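Lmo0547 protein (PDB 4R9N) probably regulates transcription as a member of the SorC/DeoR family, this fragment being its putative sugar-binding domain, expected to sense a carbohydrate effector. Local coordinates at residues 173-181 with 188-199; 212-223 with 237-246. All coordinates share one frame; numbering follows the deposited sequence.

Contact 1: residues 173-181 with 188-199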
loop_
_atom_site.group_PDB
_atom_site.type_symbol
_atom_site.label_atom_id
_atom_site.label_comp_id
_atom_site.label_asym_id
_atom_site.label_seq_id
_atom_site.Cartn_x
_atom_site.Cartn_y
_atom_site.Cartn_z
ATOM N N GLU A 173 -21.815 3.980 0.288
ATOM C CA GLU A 173 -22.686 4.446 1.334
ATOM C C GLU A 173 -22.568 3.607 2.608
ATOM O O GLU A 173 -22.608 4.139 3.684
ATOM C CB GLU A 173 -24.090 4.665 0.828
ATOM C CG GLU A 173 -24.115 5.873 -0.120
ATOM C CD GLU A 173 -23.249 7.064 0.362
ATOM O OE1 GLU A 173 -23.156 7.287 1.591
ATOM O OE2 GLU A 173 -22.646 7.785 -0.468
ATOM N N GLU A 174 -22.316 2.334 2.477
ATOM C CA GLU A 174 -22.035 1.488 3.644
ATOM C C GLU A 174 -20.787 1.979 4.379
ATOM O O GLU A 174 -20.799 2.170 5.614
ATOM C CB GLU A 174 -21.986 0.006 3.206
ATOM C CG GLU A 174 -21.304 -0.970 4.142
ATOM C CD GLU A 174 -22.013 -1.221 5.461
ATOM O OE1 GLU A 174 -23.072 -0.614 5.727
ATOM O OE2 GLU A 174 -21.451 -2.036 6.253
ATOM N N LEU A 175 -19.728 2.259 3.625
ATOM C CA LEU A 175 -18.477 2.741 4.199
ATOM C C LEU A 175 -18.652 4.054 4.906
ATOM O O LEU A 175 -18.177 4.183 6.018
ATOM C CB LEU A 175 -17.391 2.807 3.094
ATOM C CG LEU A 175 -17.059 1.453 2.435
ATOM C CD1 LEU A 175 -16.010 1.600 1.353
ATOM C CD2 LEU A 175 -16.483 0.469 3.438
ATOM N N ARG A 176 -19.384 5.018 4.303
ATOM C CA ARG A 176 -19.690 6.285 4.948
ATOM C C ARG A 176 -20.465 6.076 6.235
ATOM O O ARG A 176 -20.153 6.652 7.268
ATOM C CB ARG A 176 -20.523 7.213 4.014
ATOM C CG ARG A 176 -20.077 8.677 4.036
ATOM C CD ARG A 176 -20.681 9.529 2.914
ATOM N NE ARG A 176 -19.630 10.266 2.172
ATOM C CZ ARG A 176 -19.330 10.115 0.871
ATOM N NH1 ARG A 176 -19.996 9.262 0.092
ATOM N NH2 ARG A 176 -18.341 10.851 0.330
ATOM N N TYR A 177 -21.515 5.273 6.146
ATOM C CA TYR A 177 -22.348 5.011 7.286
ATOM C C TYR A 177 -21.529 4.429 8.428
ATOM O O TYR A 177 -21.819 4.699 9.595
ATOM C CB TYR A 177 -23.465 4.040 6.874
ATOM C CG TYR A 177 -24.418 3.686 7.998
ATOM C CD1 TYR A 177 -25.205 4.673 8.594
ATOM C CD2 TYR A 177 -24.540 2.373 8.459
ATOM C CE1 TYR A 177 -26.071 4.366 9.614
ATOM C CE2 TYR A 177 -25.445 2.050 9.468
ATOM C CZ TYR A 177 -26.186 3.059 10.045
ATOM O OH TYR A 177 -27.075 2.782 11.061
ATOM N N LYS A 178 -20.516 3.649 8.073
ATOM C CA LYS A 178 -19.606 3.021 9.057
ATOM C C LYS A 178 -18.397 3.895 9.434
ATOM O O LYS A 178 -17.458 3.430 10.069
ATOM C CB LYS A 178 -19.175 1.674 8.543
ATOM C CG LYS A 178 -20.263 0.593 8.457
ATOM C CD LYS A 178 -20.656 0.054 9.812
ATOM C CE LYS A 178 -21.818 -0.942 9.715
ATOM N NZ LYS A 178 -21.521 -2.284 9.078
ATOM N N ASP A 179 -18.418 5.140 9.012
ATOM C CA ASP A 179 -17.394 6.136 9.378
ATOM C C ASP A 179 -16.005 5.768 8.913
ATOM O O ASP A 179 -14.966 6.077 9.545
ATOM C CB ASP A 179 -17.424 6.455 10.883
ATOM C CG ASP A 179 -18.792 6.921 11.346
ATOM O OD1 ASP A 179 -19.377 7.828 10.693
ATOM O OD2 ASP A 179 -19.278 6.359 12.353
ATOM N N VAL A 180 -15.951 5.093 7.782
ATOM C CA VAL A 180 -14.664 4.802 7.133
ATOM C C VAL A 180 -13.974 6.062 6.617
ATOM O O VAL A 180 -14.623 6.945 6.055
ATOM C CB VAL A 180 -14.931 3.792 5.980
ATOM C CG1 VAL A 180 -13.786 3.754 4.988
ATOM C CG2 VAL A 180 -15.153 2.429 6.554
ATOM N N VAL A 181 -12.672 6.175 6.867
ATOM C CA VAL A 181 -11.880 7.298 6.370
ATOM C C VAL A 181 -10.820 6.945 5.347
ATOM O O VAL A 181 -10.339 7.812 4.645
ATOM C CB VAL A 181 -11.224 8.093 7.508
ATOM C CG1 VAL A 181 -12.297 8.587 8.446
ATOM C CG2 VAL A 181 -10.164 7.292 8.230
ATOM N N PHE A 188 -10.626 -1.276 4.883
ATOM C CA PHE A 188 -11.250 0.046 5.108
ATOM C C PHE A 188 -11.284 0.331 6.573
ATOM O O PHE A 188 -11.816 -0.480 7.331
ATOM C CB PHE A 188 -12.649 -0.031 4.524
ATOM C CG PHE A 188 -12.615 -0.144 3.057
ATOM C CD1 PHE A 188 -12.461 0.992 2.269
ATOM C CD2 PHE A 188 -12.677 -1.395 2.427
ATOM C CE1 PHE A 188 -12.380 0.909 0.890
ATOM C CE2 PHE A 188 -12.571 -1.471 1.055
ATOM C CZ PHE A 188 -12.436 -0.330 0.291
ATOM N N PHE A 189 -10.672 1.427 6.994
ATOM C CA PHE A 189 -10.498 1.734 8.391
ATOM C C PHE A 189 -11.170 3.043 8.775
ATOM O O PHE A 189 -11.410 3.935 7.971
ATOM C CB PHE A 189 -9.002 1.744 8.798
ATOM C CG PHE A 189 -8.152 2.657 7.966
ATOM C CD1 PHE A 189 -7.505 2.173 6.813
ATOM C CD2 PHE A 189 -7.985 3.984 8.310
ATOM C CE1 PHE A 189 -6.635 3.007 6.068
ATOM C CE2 PHE A 189 -7.156 4.827 7.555
ATOM C CZ PHE A 189 -6.445 4.326 6.434
ATOM N N THR A 190 -11.558 3.080 10.035
ATOM C CA THR A 190 -12.088 4.253 10.686
ATOM C C THR A 190 -10.972 5.187 11.145
ATOM O O THR A 190 -9.802 4.895 10.961
ATOM C CB THR A 190 -12.961 3.831 11.884
ATOM O OG1 THR A 190 -12.263 2.870 12.677
ATOM C CG2 THR A 190 -14.256 3.168 11.371
ATOM N N ALA A 191 -11.348 6.306 11.775
ATOM C CA ALA A 191 -10.394 7.310 12.196
ATOM C C ALA A 191 -9.333 6.773 13.151
ATOM O O ALA A 191 -8.245 7.322 13.247
ATOM C CB ALA A 191 -11.120 8.488 12.830
ATOM N N ASP A 192 -9.624 5.730 13.875
ATOM C CA ASP A 192 -8.646 5.182 14.805
ATOM C C ASP A 192 -7.703 4.213 14.145
ATOM O O ASP A 192 -6.951 3.529 14.813
ATOM C CB ASP A 192 -9.349 4.534 16.008
ATOM C CG ASP A 192 -10.279 3.422 15.626
ATOM O OD1 ASP A 192 -10.390 3.113 14.408
ATOM O OD2 ASP A 192 -10.918 2.861 16.574
ATOM N N GLY A 193 -7.804 4.089 12.815
ATOM C CA GLY A 193 -6.982 3.162 12.055
ATOM C C GLY A 193 -7.361 1.715 12.187
ATOM O O GLY A 193 -6.583 0.861 11.795
ATOM N N LYS A 194 -8.530 1.394 12.732
ATOM C CA LYS A 194 -8.923 -0.006 12.858
ATOM C C LYS A 194 -9.900 -0.354 11.759
ATOM O O LYS A 194 -10.631 0.515 11.305
ATOM C CB LYS A 194 -9.511 -0.307 14.214
ATOM C CG LYS A 194 -8.525 0.026 15.339
ATOM C CD LYS A 194 -9.008 -0.467 16.695
ATOM C CE LYS A 194 -7.835 -0.591 17.673
ATOM N NZ LYS A 194 -7.060 0.680 17.804
ATOM N N GLU A 195 -9.903 -1.616 11.341
ATOM C CA GLU A 195 -10.802 -2.029 10.258
ATOM C C GLU A 195 -12.221 -1.812 10.716
ATOM O O GLU A 195 -12.574 -2.229 11.837
ATOM C CB GLU A 195 -10.635 -3.508 9.895
ATOM C CG GLU A 195 -9.307 -3.747 9.232
ATOM C CD GLU A 195 -9.168 -5.067 8.504
ATOM O OE1 GLU A 195 -10.175 -5.594 7.953
ATOM O OE2 GLU A 195 -8.006 -5.556 8.461
ATOM N N ALA A 196 -13.042 -1.185 9.869
ATOM C CA ALA A 196 -14.452 -1.079 10.142
ATOM C C ALA A 196 -15.130 -2.457 10.160
ATOM O O ALA A 196 -14.721 -3.423 9.467
ATOM C CB ALA A 196 -15.150 -0.156 9.149
ATOM N N LYS A 197 -16.193 -2.540 10.965
ATOM C CA LYS A 197 -17.056 -3.711 10.954
ATOM C C LYS A 197 -18.009 -3.634 9.779
ATOM O O LYS A 197 -19.058 -3.042 9.887
ATOM C CB LYS A 197 -17.848 -3.785 12.251
ATOM C CG LYS A 197 -16.968 -4.038 13.479
ATOM C CD LYS A 197 -17.866 -4.528 14.612
ATOM C CE LYS A 197 -17.250 -4.395 16.000
ATOM N NZ LYS A 197 -16.795 -5.734 16.482
ATOM N N THR A 198 -17.625 -4.235 8.677
ATOM C CA THR A 198 -18.342 -4.113 7.438
ATOM C C THR A 198 -17.998 -5.327 6.630
ATOM O O THR A 198 -16.882 -5.872 6.716
ATOM C CB THR A 198 -18.056 -2.758 6.692
ATOM O OG1 THR A 198 -18.922 -2.638 5.566
ATOM C CG2 THR A 198 -16.639 -2.668 6.176
ATOM N N GLU A 199 -19.000 -5.790 5.905
ATOM C CA GLU A 199 -18.913 -6.957 5.027
ATOM C C GLU A 199 -17.683 -7.008 4.153
ATOM O O GLU A 199 -17.003 -8.028 4.110
ATOM C CB GLU A 199 -20.166 -7.017 4.114
ATOM C CG GLU A 199 -20.195 -8.186 3.123
ATOM C CD GLU A 199 -19.738 -7.851 1.698
ATOM O OE1 GLU A 199 -19.728 -6.675 1.286
ATOM O OE2 GLU A 199 -19.414 -8.804 0.952
HETATM O O HOH W 1 -21.673 -4.655 6.138
HETATM O O HOH W 2 -14.106 7.155 11.781
#
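Leu175 lies over one face of the Phe188 ring, its CD1 4.0 Å from the ring centroid and shifted toward the rim, a CH-pi contact from the last turns of helix 169-177 to strand 187-190. Val180 comes to the same ring from another side: its CG1 sits at the edge, while CG2 reaches Ala196 CB at 3.7 Å; the small Ala196 side chain lets segment 188-199 pass close to Val180. A Schellman motif, with Asp179 as its C-prime residue at positive phi, ends the helix and turns the chain into this hairpin of strands 180-184 and 187-190. There Val181 N donates to Phe189 O over 2.8 Å, in the carbonyl plane, and Val181 CG2 meets the Phe189 ring obliquely; helix 228-236 packs against both side chains.

The polar side is built round Glu174. Its side chain and that of Thr198 run antiparallel past one another, and Thr198 OG1 donates to the anti lone pair of Glu174 OE2 at 2.7 Å. Bends at chi2 (-74°) and chi4 fold Lys178 back, and Lys178 NZ forms a salt bridge to Glu174 OE2 at 2.8 Å, on the syn side and 18° out of the carboxylate plane. Lys178 NZ also donates to Lys197 O at 2.7 Å. Water 1 links Glu174 OE2 to Glu199 N. These donors would probably favour the charged carboxylate form of Glu174.

Contact 2: residues 212-223 with 237-246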
loop_
_atom_site.group_PDB
_atom_site.type_symbol
_atom_site.label_atom_id
_atom_site.label_comp_id
_atom_site.label_asym_id
_atom_site.label_seq_id
_atom_site.Cartn_x
_atom_site.Cartn_y
_atom_site.Cartn_z
ATOM N N LEU A 212 -0.565 -6.255 8.967
ATOM C CA LEU A 212 0.326 -5.269 8.446
ATOM C C LEU A 212 1.104 -4.578 9.576
ATOM O O LEU A 212 2.302 -4.293 9.439
ATOM C CB LEU A 212 -0.458 -4.228 7.632
ATOM C CG LEU A 212 0.321 -3.094 6.953
ATOM C CD1 LEU A 212 1.093 -3.628 5.759
ATOM C CD2 LEU A 212 -0.605 -1.946 6.563
ATOM N N LYS A 213 0.425 -4.313 10.684
ATOM C CA LYS A 213 1.051 -3.665 11.791
ATOM C C LYS A 213 2.194 -4.525 12.392
ATOM O O LYS A 213 3.113 -3.988 12.966
ATOM C CB LYS A 213 -0.006 -3.325 12.841
ATOM C CG LYS A 213 0.418 -2.196 13.746
ATOM C CD LYS A 213 -0.695 -1.763 14.687
ATOM C CE LYS A 213 -0.207 -0.613 15.579
ATOM N NZ LYS A 213 0.975 -0.990 16.409
ATOM N N ASN A 214 2.177 -5.821 12.193
ATOM C CA ASN A 214 3.222 -6.684 12.671
ATOM C C ASN A 214 4.437 -6.801 11.729
ATOM O O ASN A 214 5.453 -7.372 12.093
ATOM C CB ASN A 214 2.657 -8.050 12.989
ATOM C CG ASN A 214 1.895 -8.074 14.292
ATOM O OD1 ASN A 214 2.196 -7.326 15.248
ATOM N ND2 ASN A 214 0.927 -8.960 14.360
ATOM N N ILE A 215 4.344 -6.259 10.537
ATOM C CA ILE A 215 5.478 -6.308 9.608
ATOM C C ILE A 215 6.501 -5.263 10.100
ATOM O O ILE A 215 6.111 -4.171 10.443
ATOM C CB ILE A 215 5.015 -6.038 8.160
ATOM C CG1 ILE A 215 4.228 -7.235 7.632
ATOM C CG2 ILE A 215 6.184 -5.790 7.226
ATOM C CD1 ILE A 215 3.566 -6.965 6.283
ATOM N N PRO A 216 7.797 -5.623 10.152
ATOM C CA PRO A 216 8.779 -4.718 10.770
ATOM C C PRO A 216 8.854 -3.362 10.112
ATOM O O PRO A 216 8.979 -2.349 10.856
ATOM C CB PRO A 216 10.107 -5.464 10.631
ATOM C CG PRO A 216 9.715 -6.884 10.633
ATOM C CD PRO A 216 8.373 -6.966 9.951
ATOM N N THR A 217 8.817 -3.318 8.779
ATOM C CA THR A 217 8.881 -2.042 8.078
ATOM C C THR A 217 7.813 -1.976 7.022
ATOM O O THR A 217 7.887 -2.660 5.980
ATOM C CB THR A 217 10.231 -1.787 7.409
ATOM O OG1 THR A 217 11.311 -1.939 8.366
ATOM C CG2 THR A 217 10.276 -0.398 6.726
ATOM N N VAL A 218 6.842 -1.124 7.223
ATOM C CA VAL A 218 5.787 -0.918 6.231
ATOM C C VAL A 218 6.029 0.492 5.652
ATOM O O VAL A 218 6.076 1.495 6.398
ATOM C CB VAL A 218 4.383 -0.974 6.853
ATOM C CG1 VAL A 218 3.326 -0.509 5.844
ATOM C CG2 VAL A 218 4.103 -2.361 7.367
ATOM N N VAL A 219 6.204 0.540 4.330
ATOM C CA VAL A 219 6.410 1.759 3.626
ATOM C C VAL A 219 5.155 2.154 2.888
ATOM O O VAL A 219 4.588 1.310 2.181
ATOM C CB VAL A 219 7.489 1.563 2.564
ATOM C CG1 VAL A 219 7.711 2.883 1.850
ATOM C CG2 VAL A 219 8.752 1.065 3.218
ATOM N N ALA A 220 4.693 3.378 3.077
ATOM C CA ALA A 220 3.556 3.878 2.341
ATOM C C ALA A 220 3.943 5.005 1.408
ATOM O O ALA A 220 4.780 5.948 1.742
ATOM C CB ALA A 220 2.475 4.320 3.297
ATOM N N LEU A 221 3.374 4.911 0.221
ATOM C CA LEU A 221 3.514 5.916 -0.834
ATOM C C LEU A 221 2.170 6.598 -1.001
ATOM O O LEU A 221 1.202 5.897 -1.258
ATOM C CB LEU A 221 3.801 5.179 -2.143
ATOM C CG LEU A 221 5.194 4.727 -2.540
ATOM C CD1 LEU A 221 6.028 4.231 -1.399
ATOM C CD2 LEU A 221 5.134 3.687 -3.657
ATOM N N ALA A 222 2.066 7.923 -0.894
ATOM C CA ALA A 222 0.755 8.565 -1.092
ATOM C C ALA A 222 0.902 9.914 -1.759
ATOM O O ALA A 222 1.853 10.636 -1.509
ATOM C CB ALA A 222 0.028 8.748 0.228
ATOM N N ASN A 223 -0.096 10.292 -2.548
ATOM C CA ASN A 223 -0.111 11.648 -3.086
ATOM C C ASN A 223 -1.528 12.162 -3.197
ATOM O O ASN A 223 -2.468 11.367 -3.421
ATOM C CB ASN A 223 0.523 11.672 -4.470
ATOM C CG ASN A 223 0.764 13.095 -4.984
ATOM O OD1 ASN A 223 1.311 13.962 -4.279
ATOM N ND2 ASN A 223 0.332 13.345 -6.205
ATOM N N ALA A 237 -2.364 5.596 13.829
ATOM C CA ALA A 237 -2.553 4.237 14.276
ATOM C C ALA A 237 -1.295 3.391 14.240
ATOM O O ALA A 237 -1.332 2.220 14.599
ATOM C CB ALA A 237 -3.616 3.567 13.411
ATOM N N GLY A 238 -0.182 3.937 13.757
ATOM C CA GLY A 238 1.049 3.185 13.724
ATOM C C GLY A 238 1.070 2.095 12.682
ATOM O O GLY A 238 1.744 1.085 12.845
ATOM N N LEU A 239 0.308 2.248 11.620
ATOM C CA LEU A 239 0.304 1.202 10.586
ATOM C C LEU A 239 1.539 1.304 9.666
ATOM O O LEU A 239 1.808 0.373 8.916
ATOM C CB LEU A 239 -0.895 1.343 9.708
ATOM C CG LEU A 239 -2.212 1.145 10.443
ATOM C CD1 LEU A 239 -3.414 1.403 9.541
ATOM C CD2 LEU A 239 -2.233 -0.294 11.002
ATOM N N ILE A 240 2.212 2.457 9.699
ATOM C CA ILE A 240 3.214 2.842 8.709
ATOM C C ILE A 240 4.470 3.242 9.438
ATOM O O ILE A 240 4.455 4.028 10.377
ATOM C CB ILE A 240 2.748 4.045 7.877
ATOM C CG1 ILE A 240 1.595 3.644 6.993
ATOM C CG2 ILE A 240 3.901 4.688 7.079
ATOM C CD1 ILE A 240 0.726 4.823 6.594
ATOM N N ASP A 241 5.580 2.789 8.909
ATOM C CA ASP A 241 6.927 3.070 9.453
ATOM C C ASP A 241 7.722 4.083 8.644
ATOM O O ASP A 241 8.517 4.851 9.210
ATOM C CB ASP A 241 7.701 1.766 9.597
ATOM C CG ASP A 241 6.975 0.764 10.492
ATOM O OD1 ASP A 241 6.741 1.126 11.698
ATOM O OD2 ASP A 241 6.605 -0.370 10.014
ATOM N N VAL A 242 7.512 4.100 7.333
ATOM C CA VAL A 242 8.282 4.925 6.442
ATOM C C VAL A 242 7.255 5.490 5.452
ATOM O O VAL A 242 6.396 4.736 4.856
ATOM C CB VAL A 242 9.327 4.069 5.656
ATOM C CG1 VAL A 242 10.010 4.900 4.578
ATOM C CG2 VAL A 242 10.348 3.393 6.606
ATOM N N ILE A 243 7.294 6.772 5.269
ATOM C CA ILE A 243 6.472 7.408 4.237
ATOM C C ILE A 243 7.299 8.071 3.202
ATOM O O ILE A 243 8.401 8.641 3.508
ATOM C CB ILE A 243 5.494 8.464 4.786
ATOM C CG1 ILE A 243 6.170 9.556 5.597
ATOM C CG2 ILE A 243 4.395 7.808 5.595
ATOM C CD1 ILE A 243 5.196 10.692 5.844
ATOM N N VAL A 244 6.829 7.999 1.965
ATOM C CA VAL A 244 7.412 8.696 0.844
ATOM C C VAL A 244 6.289 9.574 0.328
ATOM O O VAL A 244 5.242 9.064 -0.134
ATOM C CB VAL A 244 7.911 7.759 -0.284
ATOM C CG1 VAL A 244 8.653 8.562 -1.308
ATOM C CG2 VAL A 244 8.857 6.705 0.299
ATOM N N ILE A 245 6.476 10.884 0.482
ATOM C CA ILE A 245 5.497 11.881 0.080
ATOM C C ILE A 245 6.145 13.142 -0.437
ATOM O O ILE A 245 7.353 13.344 -0.277
ATOM C CB ILE A 245 4.505 12.267 1.194
ATOM C CG1 ILE A 245 5.229 12.895 2.368
ATOM C CG2 ILE A 245 3.638 11.059 1.611
ATOM C CD1 ILE A 245 4.235 13.469 3.391
ATOM N N THR A 246 5.324 13.985 -1.037
ATOM C CA THR A 246 5.767 15.226 -1.606
ATOM C C THR A 246 5.879 16.261 -0.500
ATOM O O THR A 246 5.297 16.130 0.571
ATOM C CB THR A 246 4.799 15.798 -2.663
ATOM O OG1 THR A 246 3.526 16.035 -2.104
ATOM C CG2 THR A 246 4.689 14.913 -3.886
HETATM O O HOH W 3 3.128 -1.278 10.455
HETATM O O HOH W 4 5.342 -2.018 11.360
HETATM O O HOH W 5 2.595 13.128 -1.595
HETATM O O HOH W 6 1.899 16.684 -4.249
#
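Val218 and Asp241 exchange two hydrogen bonds where the strands begin. Asp241 OD2 accepts from Val218 N at 2.9 Å through its anti lone pair, and Asp241 N returns a bond to Val218 O, which also accepts from Val242 N. With chi1 at -58° Asp241 CG is turned away from its own carbonyl carbon, which carries OD2 to the Val218 amide; a short acidic side chain suits this place because it can accept a backbone N-H there. Further on, regular parallel pairing takes over: Ala220 N donates to Val242 O at 2.8 Å and Val244 N to Ala220 O at 2.9 Å. A weak bond from Ala222 N to Val244 O follows.

These strands, 217-221 and 242-246, run 14° apart and are joined through helix 228-236, a beta-alpha-beta crossover in the parallel sheet of a Rossmann-like domain.

Apolar packing divides between the two sides of the sheet. Val219 and Val242 point out from the same face as neighbours, with Val219 CG2 3.9 Å from Val242 CB, and Leu221 CD1 meets Val244 CG2 there, toward helix 30-49. On the reverse face Ala220 CB touches Ile240 CD1 at 3.8 Å; the short alanine side chain lets Ile240, which also packs on helix 228-236, come close against the strand.

Water-mediated links close the far end. Water 5 joins Ala222 O and Asn223 OD1 to Thr246 N, and water 6 lies 2.8 Å from both Asn223 OD1 and Thr246 OG1. Thr246 suits its N-cap position because OG1 also bonds Met249 N, in the first turn of helix 247-253.

Overall arrangement
The two contacts follow one another along the chain, contact 1 closing before contact 2 opens, and their centres lie about 19 Å apart. Contact 2 is buried within the central parallel sheet, its centre about 8 Å from the centre of the chain; contact 1, with its centre about 17 Å from that point, joins the end of helix 169-177 to the hairpin 180-184/187-190 and the loop after it. Helix 228-236 is shared by both: it is the crossover helix of contact 2 and also packs on the hairpin of contact 1. They touch directly where Gly193 CA packs 3.7 Å from Ala237 CB. The hairpin and the turn after it thus pack on helix 228-236 and its C-terminal end, beside the domain's central sheet.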